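Local coordinates for cyclopropane mycolic acid synthase 3 (PDB 1L1E), which probably converts a double bond at the proximal position of alpha mycolic acids into a cyclopropane ring, using a methylene group from S-adenosyl-L-methionine, at residues A[146-149]-A[150-154]; A[208-211]-A[212-215]. All blocks are in the same frame, centred on the assembly; numbering follows the deposited sequence.

Interaction 1. Residues A[146-149]-A[150-154]; sequences RYHH and FFEVT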
ATOM      1  N   ARG A 146       4.946  16.559   3.770  0.84 27.09           N
ATOM      2  CA  ARG A 146       5.186  16.432   2.337  0.84 24.90           C
ATOM      3  C   ARG A 146       3.912  16.208   1.519  0.84 23.60           C
ATOM      4  O   ARG A 146       3.971  16.102   0.290  0.84 18.52           O
ATOM      5  CB  ARG A 146       6.163  15.279   2.077  0.84 26.34           C
ATOM      6  CG  ARG A 146       7.379  15.277   2.993  1.00 31.58           C
ATOM      7  CD  ARG A 146       8.635  14.979   2.214  1.00 36.07           C
ATOM      8  NE  ARG A 146       8.623  13.651   1.614  1.00 39.87           N
ATOM      9  CZ  ARG A 146       9.463  13.260   0.658  1.00 41.88           C
ATOM     10  NH1 ARG A 146      10.379  14.098   0.188  1.00 41.72           N
ATOM     11  NH2 ARG A 146       9.397  12.022   0.184  1.00 42.18           N
ATOM     12  N   TYR A 147       2.764  16.144   2.189  1.00 21.73           N
ATOM     13  CA  TYR A 147       1.504  15.906   1.481  1.00 21.89           C
ATOM     14  C   TYR A 147       1.235  16.848   0.318  1.00 22.51           C
ATOM     15  O   TYR A 147       0.946  16.392  -0.789  1.00 20.25           O
ATOM     16  CB  TYR A 147       0.318  15.940   2.457  1.00 21.88           C
ATOM     17  CG  TYR A 147       0.231  14.739   3.393  1.00 22.18           C
ATOM     18  CD1 TYR A 147      -0.739  14.684   4.395  1.00 20.29           C
ATOM     19  CD2 TYR A 147       1.107  13.655   3.265  1.00 19.40           C
ATOM     20  CE1 TYR A 147      -0.839  13.581   5.250  1.00 22.17           C
ATOM     21  CE2 TYR A 147       1.015  12.552   4.109  1.00 19.52           C
ATOM     22  CZ  TYR A 147       0.041  12.518   5.103  1.00 21.81           C
ATOM     23  OH  TYR A 147      -0.052  11.425   5.943  1.00 20.62           O
ATOM     24  N   HIS A 148       1.325  18.159   0.543  1.00 22.19           N
ATOM     25  CA  HIS A 148       1.056  19.085  -0.548  1.00 22.35           C
ATOM     26  C   HIS A 148       1.931  18.822  -1.756  1.00 20.91           C
ATOM     27  O   HIS A 148       1.471  18.890  -2.894  1.00 20.70           O
ATOM     28  CB  HIS A 148       1.268  20.544  -0.141  1.00 25.30           C
ATOM     29  CG  HIS A 148       1.201  21.486  -1.304  1.00 24.56           C
ATOM     30  ND1 HIS A 148       0.011  21.890  -1.867  1.00 27.34           N
ATOM     31  CD2 HIS A 148       2.181  22.035  -2.063  1.00 25.32           C
ATOM     32  CE1 HIS A 148       0.259  22.648  -2.921  1.00 27.42           C
ATOM     33  NE2 HIS A 148       1.569  22.750  -3.060  1.00 25.57           N
ATOM     34  N   HIS A 149       3.204  18.545  -1.502  1.00 23.76           N
ATOM     35  CA  HIS A 149       4.166  18.293  -2.569  1.00 24.73           C
ATOM     36  C   HIS A 149       3.763  17.057  -3.387  1.00 23.70           C
ATOM     37  O   HIS A 149       3.754  17.084  -4.617  1.00 23.04           O
ATOM     38  CB  HIS A 149       5.562  18.120  -1.958  1.00 26.49           C
ATOM     39  CG  HIS A 149       6.668  18.097  -2.965  1.00 26.97           C
ATOM     40  ND1 HIS A 149       6.600  18.775  -4.163  1.00 30.22           N
ATOM     41  CD2 HIS A 149       7.875  17.483  -2.949  1.00 29.00           C
ATOM     42  CE1 HIS A 149       7.713  18.575  -4.844  1.00 27.59           C
ATOM     43  NE2 HIS A 149       8.503  17.794  -4.130  1.00 28.02           N
ATOM     44  N   PHE A 150       3.413  15.985  -2.687  1.00 22.88           N
ATOM     45  CA  PHE A 150       2.993  14.749  -3.333  1.00 22.38           C
ATOM     46  C   PHE A 150       1.817  14.987  -4.277  1.00 22.27           C
ATOM     47  O   PHE A 150       1.839  14.582  -5.437  1.00 24.21           O
ATOM     48  CB  PHE A 150       2.600  13.723  -2.271  1.00 21.72           C
ATOM     49  CG  PHE A 150       1.972  12.485  -2.829  1.00 22.80           C
ATOM     50  CD1 PHE A 150       2.738  11.553  -3.523  1.00 22.09           C
ATOM     51  CD2 PHE A 150       0.610  12.241  -2.648  1.00 20.80           C
ATOM     52  CE1 PHE A 150       2.163  10.385  -4.030  1.00 21.78           C
ATOM     53  CE2 PHE A 150       0.018  11.072  -3.150  1.00 23.67           C
ATOM     54  CZ  PHE A 150       0.795  10.144  -3.839  1.00 22.01           C
ATOM     55  N   PHE A 151       0.783  15.648  -3.784  1.00 20.09           N
ATOM     56  CA  PHE A 151      -0.365  15.897  -4.625  1.00 22.07           C
ATOM     57  C   PHE A 151      -0.064  16.855  -5.774  1.00 22.27           C
ATOM     58  O   PHE A 151      -0.631  16.718  -6.851  1.00 20.76           O
ATOM     59  CB  PHE A 151      -1.544  16.359  -3.769  1.00 21.59           C
ATOM     60  CG  PHE A 151      -2.161  15.234  -2.972  1.00 23.44           C
ATOM     61  CD1 PHE A 151      -2.106  15.226  -1.577  1.00 20.51           C
ATOM     62  CD2 PHE A 151      -2.760  14.158  -3.625  1.00 19.07           C
ATOM     63  CE1 PHE A 151      -2.637  14.170  -0.850  1.00 19.19           C
ATOM     64  CE2 PHE A 151      -3.296  13.090  -2.903  1.00 21.18           C
ATOM     65  CZ  PHE A 151      -3.233  13.096  -1.515  1.00 18.06           C
ATOM     66  N   GLU A 152       0.842  17.808  -5.558  1.00 24.04           N
ATOM     67  CA  GLU A 152       1.214  18.730  -6.625  1.00 25.09           C
ATOM     68  C   GLU A 152       1.961  17.969  -7.729  1.00 23.55           C
ATOM     69  O   GLU A 152       1.719  18.188  -8.914  1.00 24.99           O
ATOM     70  CB  GLU A 152       2.110  19.856  -6.089  1.00 27.75           C
ATOM     71  CG  GLU A 152       3.062  20.429  -7.132  1.00 34.06           C
ATOM     72  CD  GLU A 152       4.076  21.406  -6.554  1.00 38.06           C
ATOM     73  OE1 GLU A 152       4.716  21.082  -5.524  1.00 41.80           O
ATOM     74  OE2 GLU A 152       4.244  22.497  -7.141  1.00 39.57           O
ATOM     75  N   VAL A 153       2.872  17.087  -7.334  1.00 23.13           N
ATOM     76  CA  VAL A 153       3.649  16.308  -8.296  1.00 25.95           C
ATOM     77  C   VAL A 153       2.792  15.306  -9.071  1.00 24.59           C
ATOM     78  O   VAL A 153       2.921  15.192 -10.291  1.00 22.86           O
ATOM     79  CB  VAL A 153       4.797  15.534  -7.603  1.00 28.14           C
ATOM     80  CG1 VAL A 153       5.543  14.685  -8.618  1.00 29.81           C
ATOM     81  CG2 VAL A 153       5.750  16.504  -6.933  1.00 29.75           C
ATOM     82  N   THR A 154       1.924  14.575  -8.372  1.00 21.74           N
ATOM     83  CA  THR A 154       1.069  13.595  -9.041  1.00 21.54           C
ATOM     84  C   THR A 154       0.036  14.265  -9.948  1.00 22.92           C
ATOM     85  O   THR A 154      -0.303  13.740 -11.005  1.00 24.67           O
ATOM     86  CB  THR A 154       0.342  12.683  -8.020  1.00 22.07           C
ATOM     87  OG1 THR A 154      -0.263  13.486  -6.993  1.00 18.30           O
ATOM     88  CG2 THR A 154       1.324  11.703  -7.397  1.00 16.04           C
TER
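The imidazole of H149 meets the carboxylate of E152 at its edge: ND1 donates to OE1 over 3.3 Å, a long bond but a fairly straight one. OE1 lies almost in the plane of the imidazole, and it is approached on its anti side, somewhat out of the carboxylate plane. Ring and carboxylate planes stand 73° apart, and OE1 alone takes the ND1 bond; OE2 forms a salt bridge with R156. The H149 torsion, with CG anti to the backbone N (chi1 -170°), carries the ring forward along the helix, where CE1 also touches V153 CG2 at 3.5 Å. The F151 ring has F150 CD2 over the centre of one face, 3.8 Å above the plane. At that ring, F151 CD1 lies 3.4 Å from Y147 O. On the F150 ring, T154 CG2 covers one face near the rim. Beneath the side chains, the backbone repeats i to i+4 bonds, from F150 N to R146 O through to V153 N to H149 O. The carbonyl F150 O accepts twice, from T154 N and from T154 OG1 (2.8 Å), which satisfies the hydroxyl of this buried threonine within the helix. Around this turn, F150, F151 and T154 pack on M164 of strand 163-170, and R146, salt-bridged to E124, touches the bound S-adenosyl-L-homocysteine. The whole forms the start of an amphipathic helix, 147-157, in the beta-alpha-beta unit between strands 132-136 and 163-170 of the Rossmann-like methyltransferase fold.

Interaction 2. Residues A[208-211]-A[212-215]; sequences IPTV and HEYA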
ATOM      1  N   ILE A 208      -9.279  11.270   7.139  0.81 17.13           N
ATOM      2  CA  ILE A 208      -9.947  11.378   5.849  0.81 19.35           C
ATOM      3  C   ILE A 208     -10.035  12.838   5.386  0.81 18.62           C
ATOM      4  O   ILE A 208      -9.783  13.136   4.215  0.81 18.64           O
ATOM      5  CB  ILE A 208     -11.342  10.724   5.904  0.81 18.78           C
ATOM      6  CG1 ILE A 208     -11.178   9.211   6.083  1.00 22.74           C
ATOM      7  CG2 ILE A 208     -12.109  11.002   4.624  1.00 22.80           C
ATOM      8  CD1 ILE A 208     -12.471   8.464   6.338  1.00 27.20           C
ATOM      9  N   PRO A 209     -10.407  13.766   6.292  0.91 19.31           N
ATOM     10  CA  PRO A 209     -10.506  15.187   5.943  0.91 18.54           C
ATOM     11  C   PRO A 209      -9.182  15.745   5.399  0.91 18.01           C
ATOM     12  O   PRO A 209      -9.181  16.611   4.524  0.91 18.79           O
ATOM     13  CB  PRO A 209     -10.912  15.830   7.267  0.91 21.22           C
ATOM     14  CG  PRO A 209     -11.841  14.787   7.835  1.00 21.07           C
ATOM     15  CD  PRO A 209     -11.023  13.519   7.610  1.00 19.93           C
ATOM     16  N   THR A 210      -8.064  15.246   5.923  0.86 17.32           N
ATOM     17  CA  THR A 210      -6.742  15.681   5.483  0.86 20.41           C
ATOM     18  C   THR A 210      -6.451  15.240   4.047  0.86 20.84           C
ATOM     19  O   THR A 210      -5.960  16.031   3.232  0.86 16.77           O
ATOM     20  CB  THR A 210      -5.626  15.135   6.408  0.86 19.96           C
ATOM     21  OG1 THR A 210      -5.599  15.892   7.623  1.00 23.92           O
ATOM     22  CG2 THR A 210      -4.277  15.242   5.741  1.00 19.33           C
ATOM     23  N   VAL A 211      -6.733  13.973   3.744  1.00 21.90           N
ATOM     24  CA  VAL A 211      -6.510  13.477   2.389  1.00 22.96           C
ATOM     25  C   VAL A 211      -7.274  14.403   1.449  1.00 25.20           C
ATOM     26  O   VAL A 211      -6.714  14.949   0.493  1.00 24.41           O
ATOM     27  CB  VAL A 211      -7.042  12.043   2.210  1.00 23.89           C
ATOM     28  CG1 VAL A 211      -6.942  11.638   0.740  1.00 23.62           C
ATOM     29  CG2 VAL A 211      -6.265  11.085   3.090  1.00 18.41           C
ATOM     30  N   HIS A 212      -8.562  14.574   1.738  1.00 25.85           N
ATOM     31  CA  HIS A 212      -9.428  15.443   0.951  1.00 27.17           C
ATOM     32  C   HIS A 212      -8.829  16.841   0.876  1.00 26.59           C
ATOM     33  O   HIS A 212      -8.824  17.474  -0.180  1.00 28.24           O
ATOM     34  CB  HIS A 212     -10.806  15.527   1.601  1.00 29.24           C
ATOM     35  CG  HIS A 212     -11.738  14.433   1.190  1.00 31.65           C
ATOM     36  ND1 HIS A 212     -12.560  14.534   0.089  1.00 31.68           N
ATOM     37  CD2 HIS A 212     -11.966  13.208   1.722  1.00 32.14           C
ATOM     38  CE1 HIS A 212     -13.258  13.418  -0.038  1.00 33.81           C
ATOM     39  NE2 HIS A 212     -12.914  12.597   0.940  1.00 33.32           N
ATOM     40  N   GLU A 213      -8.330  17.309   2.013  1.00 25.90           N
ATOM     41  CA  GLU A 213      -7.735  18.637   2.122  1.00 29.27           C
ATOM     42  C   GLU A 213      -6.672  18.909   1.070  1.00 26.86           C
ATOM     43  O   GLU A 213      -6.836  19.795   0.235  1.00 27.69           O
ATOM     44  CB  GLU A 213      -7.108  18.823   3.505  1.00 31.54           C
ATOM     45  CG  GLU A 213      -6.536  20.214   3.742  1.00 38.13           C
ATOM     46  CD  GLU A 213      -5.575  20.277   4.918  1.00 38.93           C
ATOM     47  OE1 GLU A 213      -5.096  21.392   5.219  1.00 43.32           O
ATOM     48  OE2 GLU A 213      -5.290  19.228   5.539  1.00 40.78           O
ATOM     49  N   TYR A 214      -5.583  18.149   1.124  1.00 26.07           N
ATOM     50  CA  TYR A 214      -4.470  18.332   0.201  1.00 26.28           C
ATOM     51  C   TYR A 214      -4.702  17.912  -1.233  1.00 25.14           C
ATOM     52  O   TYR A 214      -4.129  18.496  -2.145  1.00 25.52           O
ATOM     53  CB  TYR A 214      -3.223  17.621   0.718  1.00 28.30           C
ATOM     54  CG  TYR A 214      -2.631  18.284   1.928  1.00 31.36           C
ATOM     55  CD1 TYR A 214      -3.151  18.049   3.200  1.00 29.05           C
ATOM     56  CD2 TYR A 214      -1.558  19.166   1.801  1.00 29.86           C
ATOM     57  CE1 TYR A 214      -2.614  18.672   4.313  1.00 32.16           C
ATOM     58  CE2 TYR A 214      -1.017  19.794   2.906  1.00 31.85           C
ATOM     59  CZ  TYR A 214      -1.545  19.543   4.160  1.00 32.55           C
ATOM     60  OH  TYR A 214      -0.995  20.149   5.261  1.00 34.09           O
ATOM     61  N   ALA A 215      -5.524  16.893  -1.440  1.00 25.01           N
ATOM     62  CA  ALA A 215      -5.790  16.436  -2.792  1.00 25.27           C
ATOM     63  C   ALA A 215      -6.530  17.534  -3.542  1.00 24.77           C
ATOM     64  O   ALA A 215      -6.090  17.989  -4.604  1.00 23.45           O
ATOM     65  CB  ALA A 215      -6.625  15.156  -2.764  1.00 25.00           C
TER
HETATM   66  O   HOH W   1      -4.303  18.227   7.980  1.00 30.56           O
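I208 and H212 lie side by side one turn apart in helix 208-216, a short helix packed against the methyltransferase sheet. Among the packing contacts, I208 CG2 touches H212 CD2 at 3.6 Å, and the imidazole also presents its edge to a carbonyl, with H212 CD2 3.3 Å from I208 O in the ring plane. T210 and Y214 repeat this pattern on a different side of the helix: the methyl CG2 of T210 runs alongside the phenol and comes 4.0 Å from Y214 CD1, while T210 O lies at the ring edge. The methyl group of T210 is put there by a chi1 of -77°, which sets CG2 anti to the backbone N and keeps OG1 beside that nitrogen. V211 and A215 turn to the sheet, on F283 and L285 of strand 279-286.

The backbone bonds are of the i to i+4 kind. That from H212 N to I208 O is nearly straight at 178°, whereas the one from E213 N to P209 O is bent to 141° although only 2.7 Å long.

Polar side chains reach for partners a turn onward: H212 ND1 bonds to E216, and E213 OE1 makes a salt bridge with K217. The other carboxylate oxygen of E213 is linked to T210 through water 1, which donates to E213 OE2 at 2.8 Å and lies 2.7 Å from T210 OG1.

From the N terminus, the chain passes through strand 132-136 into helix 147-157, where interaction 1 covers the first two turns or so, and then through strand 163-170 and helix 189-199 to helix 208-216, the site of interaction 2. Both are local, so neither closes a long loop; they follow in series and neither nest nor cross. Their helices nevertheless pack together: Y214 CD2 lies 3.3 Å from H148 N, and F151 CD1 lies 3.5 Å from Y214 CB. Helix 147-157 rests on strand 163-170 and helix 208-216 on strand 279-286, neighbours in the sheet, so the pair joins the crossover unit to the antiparallel end of the sheet.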